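Local coordinates for GH127 beta-L-arabinofuranoside (Geobacillus stearothermophilus, PDB 4QK0), which is a family 127 glycoside hydrolase that probably cleaves beta-L-arabinofuranosidic bonds to release L-arabinose, at residues Y216-R221 / L270-A275; N209-S214 / A277-K282; A197-Y202 / T344-E349. All coordinates share one frame; numbering follows the deposited sequence.

Contact 1 (Y216-R221 / L270-A275); sequences YFIDQR and LYMYTA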
loop_
_atom_site.group_PDB
_atom_site.type_symbol
_atom_site.label_atom_id
_atom_site.label_comp_id
_atom_site.label_asym_id
_atom_site.label_seq_id
_atom_site.Cartn_x
_atom_site.Cartn_y
_atom_site.Cartn_z
ATOM N N TYR A 216 -14.642 -14.610 -33.263
ATOM C CA TYR A 216 -14.860 -13.233 -33.630
ATOM C C TYR A 216 -14.598 -12.301 -32.411
ATOM O O TYR A 216 -13.955 -11.269 -32.524
ATOM C CB TYR A 216 -16.298 -12.952 -34.188
ATOM C CG TYR A 216 -16.637 -11.514 -33.951
ATOM C CD1 TYR A 216 -16.101 -10.516 -34.728
ATOM C CD2 TYR A 216 -17.385 -11.137 -32.834
ATOM C CE1 TYR A 216 -16.368 -9.181 -34.444
ATOM C CE2 TYR A 216 -17.659 -9.819 -32.557
ATOM C CZ TYR A 216 -17.141 -8.858 -33.320
ATOM O OH TYR A 216 -17.403 -7.535 -32.987
ATOM N N PHE A 217 -15.164 -12.639 -31.261
ATOM C CA PHE A 217 -15.045 -11.741 -30.074
ATOM C C PHE A 217 -13.569 -11.551 -29.639
ATOM O O PHE A 217 -13.132 -10.467 -29.346
ATOM C CB PHE A 217 -15.855 -12.327 -28.915
ATOM C CG PHE A 217 -17.348 -12.015 -28.973
ATOM C CD1 PHE A 217 -17.804 -10.733 -29.082
ATOM C CD2 PHE A 217 -18.263 -13.020 -28.897
ATOM C CE1 PHE A 217 -19.162 -10.447 -29.085
ATOM C CE2 PHE A 217 -19.615 -12.754 -28.879
ATOM C CZ PHE A 217 -20.079 -11.461 -28.985
ATOM N N ILE A 218 -12.832 -12.641 -29.657
ATOM C CA ILE A 218 -11.413 -12.628 -29.373
ATOM C C ILE A 218 -10.598 -11.857 -30.419
ATOM O O ILE A 218 -9.751 -11.042 -30.048
ATOM C CB ILE A 218 -10.894 -14.077 -29.210
ATOM C CG1 ILE A 218 -11.480 -14.723 -27.949
ATOM C CG2 ILE A 218 -9.385 -14.139 -29.190
ATOM C CD1 ILE A 218 -11.117 -14.040 -26.649
ATOM N N ASP A 219 -10.860 -12.076 -31.707
ATOM C CA ASP A 219 -10.079 -11.376 -32.745
ATOM C C ASP A 219 -10.407 -9.924 -32.835
ATOM O O ASP A 219 -9.564 -9.148 -33.242
ATOM C CB ASP A 219 -10.224 -12.016 -34.158
ATOM C CG ASP A 219 -9.659 -13.406 -34.213
ATOM O OD1 ASP A 219 -8.726 -13.737 -33.411
ATOM O OD2 ASP A 219 -10.141 -14.183 -35.074
ATOM N N GLN A 220 -11.597 -9.536 -32.416
ATOM C CA GLN A 220 -11.987 -8.134 -32.540
ATOM C C GLN A 220 -11.489 -7.232 -31.393
ATOM O O GLN A 220 -11.333 -6.026 -31.560
ATOM C CB GLN A 220 -13.488 -8.022 -32.572
ATOM C CG GLN A 220 -13.957 -6.672 -33.052
ATOM C CD GLN A 220 -13.569 -6.379 -34.505
ATOM O OE1 GLN A 220 -13.390 -7.272 -35.312
ATOM N NE2 GLN A 220 -13.460 -5.114 -34.826
ATOM N N ARG A 221 -11.243 -7.840 -30.238
ATOM C CA ARG A 221 -10.820 -7.115 -29.042
ATOM C C ARG A 221 -9.542 -6.365 -29.276
ATOM O O ARG A 221 -8.539 -6.917 -29.759
ATOM C CB ARG A 221 -10.652 -8.056 -27.860
ATOM C CG ARG A 221 -10.853 -7.386 -26.538
ATOM C CD ARG A 221 -10.610 -8.337 -25.380
ATOM N NE ARG A 221 -11.100 -7.725 -24.141
ATOM C CZ ARG A 221 -12.383 -7.682 -23.767
ATOM N NH1 ARG A 221 -13.322 -8.213 -24.547
ATOM N NH2 ARG A 221 -12.734 -7.104 -22.616
ATOM N N LEU A 270 -7.927 -13.758 -17.128
ATOM C CA LEU A 270 -7.793 -15.184 -17.140
ATOM C C LEU A 270 -8.981 -15.854 -17.875
ATOM O O LEU A 270 -8.783 -16.877 -18.491
ATOM C CB LEU A 270 -7.676 -15.722 -15.739
ATOM C CG LEU A 270 -6.416 -15.309 -14.960
ATOM C CD1 LEU A 270 -6.515 -15.837 -13.566
ATOM C CD2 LEU A 270 -5.143 -15.792 -15.542
ATOM N N TYR A 271 -10.167 -15.262 -17.814
ATOM C CA TYR A 271 -11.268 -15.736 -18.624
ATOM C C TYR A 271 -10.958 -15.574 -20.125
ATOM O O TYR A 271 -11.293 -16.428 -20.938
ATOM C CB TYR A 271 -12.562 -14.997 -18.297
ATOM C CG TYR A 271 -13.293 -15.413 -17.064
ATOM C CD1 TYR A 271 -12.788 -16.359 -16.185
ATOM C CD2 TYR A 271 -14.550 -14.855 -16.769
ATOM C CE1 TYR A 271 -13.489 -16.737 -15.020
ATOM C CE2 TYR A 271 -15.230 -15.211 -15.596
ATOM C CZ TYR A 271 -14.697 -16.142 -14.726
ATOM O OH TYR A 271 -15.378 -16.516 -13.573
HETATM N N MSE A 272 -10.310 -14.482 -20.474
HETATM C CA MSE A 272 -9.924 -14.241 -21.843
HETATM C C MSE A 272 -8.899 -15.256 -22.258
HETATM O O MSE A 272 -9.026 -15.866 -23.322
HETATM C CB MSE A 272 -9.372 -12.857 -22.086
HETATM C CG MSE A 272 -9.155 -12.550 -23.581
HETATM SE SE MSE A 272 -8.427 -10.753 -23.819
HETATM C CE MSE A 272 -6.698 -11.192 -23.014
ATOM N N TYR A 273 -7.909 -15.497 -21.425
ATOM C CA TYR A 273 -6.893 -16.457 -21.782
ATOM C C TYR A 273 -7.474 -17.819 -21.924
ATOM O O TYR A 273 -6.980 -18.648 -22.708
ATOM C CB TYR A 273 -5.742 -16.497 -20.784
ATOM C CG TYR A 273 -5.095 -15.126 -20.465
ATOM C CD1 TYR A 273 -5.110 -14.078 -21.358
ATOM C CD2 TYR A 273 -4.474 -14.926 -19.237
ATOM C CE1 TYR A 273 -4.508 -12.865 -21.056
ATOM C CE2 TYR A 273 -3.866 -13.711 -18.933
ATOM C CZ TYR A 273 -3.900 -12.685 -19.834
ATOM O OH TYR A 273 -3.294 -11.506 -19.487
ATOM N N THR A 274 -8.443 -18.126 -21.090
ATOM C CA THR A 274 -9.017 -19.451 -21.104
ATOM C C THR A 274 -9.708 -19.672 -22.514
ATOM O O THR A 274 -9.527 -20.696 -23.129
ATOM C CB THR A 274 -10.026 -19.583 -19.991
ATOM O OG1 THR A 274 -9.370 -19.566 -18.711
ATOM C CG2 THR A 274 -10.849 -20.875 -20.115
ATOM N N ALA A 275 -10.411 -18.664 -23.004
ATOM C CA ALA A 275 -11.003 -18.691 -24.316
ATOM C C ALA A 275 -9.920 -18.797 -25.432
ATOM O O ALA A 275 -10.036 -19.604 -26.346
ATOM C CB ALA A 275 -11.894 -17.505 -24.547
#

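Contact 2 (N209-S214 / A277-K282); sequences NYLKLS and AGLAAK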
loop_
_atom_site.group_PDB
_atom_site.type_symbol
_atom_site.label_atom_id
_atom_site.label_comp_id
_atom_site.label_asym_id
_atom_site.label_seq_id
_atom_site.Cartn_x
_atom_site.Cartn_y
_atom_site.Cartn_z
ATOM N N ASN A 209 -21.355 -22.116 -35.691
ATOM C CA ASN A 209 -21.547 -20.667 -35.515
ATOM C C ASN A 209 -20.996 -20.170 -34.169
ATOM O O ASN A 209 -20.505 -19.061 -34.081
ATOM C CB ASN A 209 -23.014 -20.307 -35.569
ATOM C CG ASN A 209 -23.662 -20.624 -36.916
ATOM O OD1 ASN A 209 -22.981 -20.783 -37.930
ATOM N ND2 ASN A 209 -24.991 -20.608 -36.937
ATOM N N TYR A 210 -21.095 -21.016 -33.141
ATOM C CA TYR A 210 -20.751 -20.643 -31.778
ATOM C C TYR A 210 -19.232 -20.540 -31.662
ATOM O O TYR A 210 -18.678 -19.582 -31.063
ATOM C CB TYR A 210 -21.353 -21.641 -30.762
ATOM C CG TYR A 210 -22.880 -21.697 -30.806
ATOM C CD1 TYR A 210 -23.629 -20.597 -31.167
ATOM C CD2 TYR A 210 -23.567 -22.851 -30.486
ATOM C CE1 TYR A 210 -25.021 -20.639 -31.198
ATOM C CE2 TYR A 210 -24.958 -22.906 -30.541
ATOM C CZ TYR A 210 -25.679 -21.801 -30.914
ATOM O OH TYR A 210 -27.075 -21.827 -30.968
ATOM N N LEU A 211 -18.567 -21.488 -32.291
ATOM C CA LEU A 211 -17.102 -21.492 -32.369
ATOM C C LEU A 211 -16.581 -20.287 -33.109
ATOM O O LEU A 211 -15.703 -19.570 -32.616
ATOM C CB LEU A 211 -16.627 -22.763 -33.022
ATOM C CG LEU A 211 -15.140 -22.829 -33.279
ATOM C CD1 LEU A 211 -14.410 -22.947 -31.964
ATOM C CD2 LEU A 211 -14.845 -24.041 -34.146
ATOM N N LYS A 212 -17.221 -19.956 -34.215
ATOM C CA LYS A 212 -16.831 -18.759 -34.954
ATOM C C LYS A 212 -17.146 -17.417 -34.253
ATOM O O LYS A 212 -16.455 -16.428 -34.418
ATOM C CB LYS A 212 -17.499 -18.790 -36.306
ATOM C CG LYS A 212 -16.897 -19.860 -37.207
ATOM C CD LYS A 212 -16.932 -19.400 -38.659
ATOM C CE LYS A 212 -18.179 -19.854 -39.389
ATOM N NZ LYS A 212 -17.873 -21.099 -40.157
ATOM N N LEU A 213 -18.248 -17.389 -33.527
ATOM C CA LEU A 213 -18.618 -16.209 -32.796
ATOM C C LEU A 213 -17.578 -15.965 -31.644
ATOM O O LEU A 213 -17.079 -14.877 -31.490
ATOM C CB LEU A 213 -20.050 -16.402 -32.248
ATOM C CG LEU A 213 -20.610 -15.209 -31.516
ATOM C CD1 LEU A 213 -20.614 -14.020 -32.444
ATOM C CD2 LEU A 213 -22.006 -15.495 -31.007
ATOM N N SER A 214 -17.233 -17.012 -30.918
ATOM C CA SER A 214 -16.145 -16.964 -29.930
ATOM C C SER A 214 -14.886 -16.410 -30.545
ATOM O O SER A 214 -14.321 -15.418 -30.065
ATOM C CB SER A 214 -15.877 -18.356 -29.355
ATOM O OG SER A 214 -14.861 -18.337 -28.349
ATOM N N ALA A 277 -6.983 -20.079 -25.291
ATOM C CA ALA A 277 -6.371 -21.402 -25.305
ATOM C C ALA A 277 -7.279 -22.469 -25.920
ATOM O O ALA A 277 -6.816 -23.326 -26.666
ATOM C CB ALA A 277 -5.982 -21.816 -23.918
ATOM N N GLY A 278 -8.565 -22.405 -25.586
ATOM C CA GLY A 278 -9.586 -23.257 -26.202
ATOM C C GLY A 278 -9.666 -23.058 -27.723
ATOM O O GLY A 278 -9.713 -24.023 -28.439
ATOM N N LEU A 279 -9.654 -21.819 -28.193
ATOM C CA LEU A 279 -9.679 -21.527 -29.604
ATOM C C LEU A 279 -8.385 -21.943 -30.321
ATOM O O LEU A 279 -8.448 -22.528 -31.380
ATOM C CB LEU A 279 -9.884 -20.067 -29.860
ATOM C CG LEU A 279 -11.264 -19.542 -29.516
ATOM C CD1 LEU A 279 -11.205 -18.013 -29.418
ATOM C CD2 LEU A 279 -12.308 -19.993 -30.528
ATOM N N ALA A 280 -7.229 -21.698 -29.728
ATOM C CA ALA A 280 -5.995 -22.201 -30.316
ATOM C C ALA A 280 -6.042 -23.720 -30.548
ATOM O O ALA A 280 -5.563 -24.208 -31.543
ATOM C CB ALA A 280 -4.811 -21.868 -29.449
ATOM N N ALA A 281 -6.612 -24.465 -29.604
ATOM C CA ALA A 281 -6.703 -25.914 -29.729
ATOM C C ALA A 281 -7.657 -26.308 -30.828
ATOM O O ALA A 281 -7.328 -27.112 -31.667
ATOM C CB ALA A 281 -7.185 -26.529 -28.412
ATOM N N LYS A 282 -8.868 -25.761 -30.787
ATOM C CA LYS A 282 -9.886 -26.169 -31.700
ATOM C C LYS A 282 -9.599 -25.718 -33.127
ATOM O O LYS A 282 -9.933 -26.444 -34.040
ATOM C CB LYS A 282 -11.258 -25.693 -31.233
ATOM C CG LYS A 282 -11.675 -26.361 -29.921
ATOM C CD LYS A 282 -13.111 -26.049 -29.568
ATOM C CE LYS A 282 -13.425 -26.312 -28.104
ATOM N NZ LYS A 282 -13.256 -27.731 -27.714
#

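Contact 3 (A197-Y202 / T344-E349); sequences ALLKLY and TRRMLE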
loop_
_atom_site.group_PDB
_atom_site.type_symbol
_atom_site.label_atom_id
_atom_site.label_comp_id
_atom_site.label_asym_id
_atom_site.label_seq_id
_atom_site.Cartn_x
_atom_site.Cartn_y
_atom_site.Cartn_z
ATOM N N ALA A 197 -17.615 -19.435 -22.838
ATOM C CA ALA A 197 -18.891 -20.062 -22.740
ATOM C C ALA A 197 -19.346 -20.605 -24.102
ATOM O O ALA A 197 -19.815 -21.711 -24.214
ATOM C CB ALA A 197 -19.923 -19.059 -22.222
ATOM N N LEU A 198 -19.195 -19.798 -25.119
ATOM C CA LEU A 198 -19.477 -20.217 -26.494
ATOM C C LEU A 198 -18.707 -21.453 -26.923
ATOM O O LEU A 198 -19.262 -22.290 -27.612
ATOM C CB LEU A 198 -19.218 -19.072 -27.481
ATOM C CG LEU A 198 -20.266 -17.983 -27.442
ATOM C CD1 LEU A 198 -19.871 -16.772 -28.272
ATOM C CD2 LEU A 198 -21.627 -18.507 -27.909
ATOM N N LEU A 199 -17.474 -21.626 -26.485
ATOM C CA LEU A 199 -16.763 -22.882 -26.774
ATOM C C LEU A 199 -17.474 -24.059 -26.171
ATOM O O LEU A 199 -17.517 -25.122 -26.748
ATOM C CB LEU A 199 -15.318 -22.893 -26.252
ATOM C CG LEU A 199 -14.376 -21.825 -26.750
ATOM C CD1 LEU A 199 -12.946 -22.068 -26.250
ATOM C CD2 LEU A 199 -14.380 -21.825 -28.269
ATOM N N LYS A 200 -17.957 -23.913 -24.950
ATOM C CA LYS A 200 -18.620 -25.033 -24.313
ATOM C C LYS A 200 -19.903 -25.348 -25.051
ATOM O O LYS A 200 -20.299 -26.500 -25.177
ATOM C CB LYS A 200 -18.850 -24.719 -22.822
ATOM C CG LYS A 200 -17.720 -25.220 -21.888
ATOM C CD LYS A 200 -17.350 -24.276 -20.741
ATOM C CE LYS A 200 -17.100 -24.964 -19.386
ATOM N NZ LYS A 200 -18.140 -24.609 -18.332
ATOM N N LEU A 201 -20.601 -24.318 -25.482
ATOM C CA LEU A 201 -21.849 -24.501 -26.146
ATOM C C LEU A 201 -21.594 -25.230 -27.504
ATOM O O LEU A 201 -22.383 -26.089 -27.924
ATOM C CB LEU A 201 -22.504 -23.162 -26.428
ATOM C CG LEU A 201 -23.913 -23.196 -27.011
ATOM C CD1 LEU A 201 -24.889 -23.895 -26.093
ATOM C CD2 LEU A 201 -24.393 -21.782 -27.306
ATOM N N TYR A 202 -20.504 -24.856 -28.173
ATOM C CA TYR A 202 -20.066 -25.541 -29.372
ATOM C C TYR A 202 -19.785 -27.027 -29.114
ATOM O O TYR A 202 -20.226 -27.860 -29.878
ATOM C CB TYR A 202 -18.849 -24.866 -29.968
ATOM C CG TYR A 202 -18.197 -25.708 -31.018
ATOM C CD1 TYR A 202 -18.795 -25.878 -32.288
ATOM C CD2 TYR A 202 -17.014 -26.362 -30.758
ATOM C CE1 TYR A 202 -18.203 -26.671 -33.265
ATOM C CE2 TYR A 202 -16.418 -27.173 -31.724
ATOM C CZ TYR A 202 -17.014 -27.330 -32.966
ATOM O OH TYR A 202 -16.395 -28.127 -33.893
ATOM N N THR A 344 -5.877 -23.446 -16.808
ATOM C CA THR A 344 -4.945 -24.553 -16.862
ATOM C C THR A 344 -5.550 -25.746 -17.604
ATOM O O THR A 344 -4.870 -26.476 -18.310
ATOM C CB THR A 344 -4.500 -25.036 -15.464
ATOM O OG1 THR A 344 -5.650 -25.419 -14.691
ATOM C CG2 THR A 344 -3.760 -23.920 -14.721
ATOM N N ARG A 345 -6.820 -25.975 -17.401
ATOM C CA ARG A 345 -7.463 -27.074 -18.052
ATOM C C ARG A 345 -7.418 -26.932 -19.582
ATOM O O ARG A 345 -7.214 -27.900 -20.245
ATOM C CB ARG A 345 -8.891 -27.221 -17.557
ATOM C CG ARG A 345 -9.486 -28.592 -17.847
ATOM C CD ARG A 345 -10.945 -28.546 -17.485
ATOM N NE ARG A 345 -11.709 -29.658 -18.005
ATOM C CZ ARG A 345 -13.027 -29.764 -17.879
ATOM N NH1 ARG A 345 -13.731 -28.829 -17.240
ATOM N NH2 ARG A 345 -13.647 -30.812 -18.390
ATOM N N ARG A 346 -7.657 -25.740 -20.122
ATOM C CA ARG A 346 -7.541 -25.519 -21.543
ATOM C C ARG A 346 -6.103 -25.582 -22.011
ATOM O O ARG A 346 -5.837 -25.983 -23.159
ATOM C CB ARG A 346 -8.127 -24.178 -21.952
ATOM C CG ARG A 346 -9.626 -24.095 -21.755
ATOM C CD ARG A 346 -10.365 -25.116 -22.597
ATOM N NE ARG A 346 -11.783 -24.825 -22.739
ATOM C CZ ARG A 346 -12.638 -25.549 -23.464
ATOM N NH1 ARG A 346 -12.209 -26.611 -24.122
ATOM N NH2 ARG A 346 -13.945 -25.227 -23.514
HETATM N N MSE A 347 -5.164 -25.135 -21.171
HETATM C CA MSE A 347 -3.748 -25.205 -21.585
HETATM C C MSE A 347 -3.400 -26.663 -21.741
HETATM O O MSE A 347 -2.667 -27.023 -22.631
HETATM C CB MSE A 347 -2.766 -24.570 -20.629
HETATM C CG MSE A 347 -2.882 -23.047 -20.511
HETATM SE SE MSE A 347 -2.534 -22.112 -22.184
HETATM C CE MSE A 347 -0.601 -22.408 -22.375
ATOM N N LEU A 348 -3.876 -27.504 -20.857
ATOM C CA LEU A 348 -3.617 -28.925 -20.948
ATOM C C LEU A 348 -4.150 -29.537 -22.250
ATOM O O LEU A 348 -3.565 -30.445 -22.768
ATOM C CB LEU A 348 -4.244 -29.663 -19.782
ATOM C CG LEU A 348 -3.414 -29.527 -18.511
ATOM C CD1 LEU A 348 -4.191 -30.061 -17.317
ATOM C CD2 LEU A 348 -2.079 -30.235 -18.670
ATOM N N GLU A 349 -5.268 -29.034 -22.754
ATOM C CA GLU A 349 -5.822 -29.511 -24.026
ATOM C C GLU A 349 -5.008 -28.993 -25.193
ATOM O O GLU A 349 -4.984 -29.578 -26.250
ATOM C CB GLU A 349 -7.294 -29.122 -24.135
ATOM C CG GLU A 349 -8.138 -29.905 -23.108
ATOM C CD GLU A 349 -9.570 -29.375 -22.921
ATOM O OE1 GLU A 349 -9.970 -28.448 -23.675
ATOM O OE2 GLU A 349 -10.279 -29.862 -22.001
#

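Contact 1 (Y216-R221 / L270-A275)
I218 is the first residue of 216-221 to reach the neighbouring helix, and it does so with the far end of its longer branch. Its chi1 (-67°) turns CG1 to the side of the backbone N, anti to the carbonyl carbon, and chi2 then sets CD1 between M272 and A275 of 270-275. There CD1 stands 3.9 Å from M272 CG, and the same methyl meets A275 CB at 4.1 Å. One carbon thus touches two residues three apart on the facing helix, close to where the backbones come nearest, I218 CA lying 7.8 Å from M272 CA.

At R221 the chain leaves helical geometry, and the backbone bond from R221 N to F217 O is weak. The arginine runs out extended from CG to NE, bringing its aliphatic part against the selenomethionine M272. R221 CD rests 3.6 Å from M272 SE, and R221 NE is 4.1 Å from the same selenium, which approaches the guanidinium obliquely. M272 reaches this place because CG is anti to the backbone N (chi1 -172°) and the chain stays straight to the selenium, bending only at chi3 (68°) to turn CE aside. Beyond the contact, R221 NH2 bonds to the carbonyl oxygens of H250 and D189, while E195 of helix 194-205 touches both I218 and A275.

No hydrogen bond crosses between the two segments, so helix 266-283 meets helix 208-220 and the residue just past its end through apolar and polarisable surfaces. Cohesion here probably comes mainly from dispersion and the burial of carbon and selenium. R221 NH2 is held by backbone carbonyls outside the pair, and NE and NH1 also find partners elsewhere, which probably helps keep R221 CD against M272.

Contact 2 (N209-S214 / A277-K282)
No flat group takes part where L211 and S214 meet L279 and K282: no ring, amide or carboxylate lends a face or an edge, and the contact is made by branched methyls, a hydroxyl and a lysine methylene. The one ring of 209-214, that of Y210, is turned from this interface toward helices 194-205 and 162-177, where it touches L201 and A171.

L279 occupies the middle. Its CD2 lies 3.9 Å from L211 CD1, the two side chains lying alongside one another and pointing opposite ways. The same fork receives the serine: S214 OG is 3.7 Å from L279 CD2, while 3.8 Å separates S214 OG from L279 CD1, so the oxygen sits against both methyls. With OG anti to the backbone N (chi1 -178°), this hydroxyl also reaches E195 O of helix 194-205 and hydrogen-bonds to it. A polar atom buried against leucine methyls is thereby satisfied from a third helix.

The helices concerned, 208-220 and 266-283, belong to the catalytic domain, which falls in the six-hairpin glycosidase clan, whose members are built as (alpha/alpha)6 barrels. Their short segments run at 125° to one another, more antiparallel than parallel, and the axes approach to 11.0 Å. Such a spacing fits side chains filling the gap rather than backbones in direct contact; even the nearest pair, S214 CA and L279 CA, is 7.9 Å apart. L288 of helix 286-302 and L199 of helix 194-205 also pack on L279.

L211 has a second neighbour one helical turn beyond L279. Its CD1 lies 4.1 Å from K282 CD, near the partly exposed margin of the contact. K282 starts toward the other helix at CB, then bends at chi4 (-62°) and carries NZ away to a salt bridge with E203.

Contact 3 (A197-Y202 / T344-E349)
R346 reaches across from helix 334-350 to L199 and K200 of helix 194-205, a link between two helices of the catalytic domain's (alpha/alpha)6-type barrel that are far apart in sequence. Their backbones stay well separated, with 10.9 Å between L199 CA and R346 CA, and the arginine bridges much of that gap. It leaves with CG anti to the carbonyl carbon, kinks at chi2 (-62°), and then runs straight to the guanidinium. R346 NH2 arrives 3.9 Å from L199 CB and 4.1 Å from K200 CG. L199 CD1 lies over one face of the guanidinium, displaced from its centre. K200, bent from chi2 to chi4, offers its CG methylene and turns NZ to a salt bridge with E149.

Along its own helix R346 is fixed by E349, and E203 of helix 194-205 forms a further salt bridge with R346 NH1. A leucine at this position would remove the guanidinium and would probably leave E349 without its positive mate and E203 with K282 alone of the two partners, and open a gap beside L199. The bond within the helix is modestly bent, 143° at the hydrogen: R346 NH1 meets the syn lone pair of E349 OE1 at 2.9 Å.

Overall arrangement
Contacts 1 and 2 are two levels of one interface, between helices 208-220 and 266-283, with centres about 9 Å apart; I218 CG1 of contact 1 meets L279 CD1 of contact 2 at 3.6 Å. Contact 3 adds helices 194-205 and 334-350, its centre about 8 Å from that of contact 2 and about 12 Å from that of contact 1. L199 joins it to contact 2, L199 CD2 lying 3.5 Å from S214 OG. R346 joins it to both: R346 CG is 3.7 Å from T274 O, and K282 and R346 share the carboxylate of E203. Together they make one largely buried cluster among four helices of the catalytic domain.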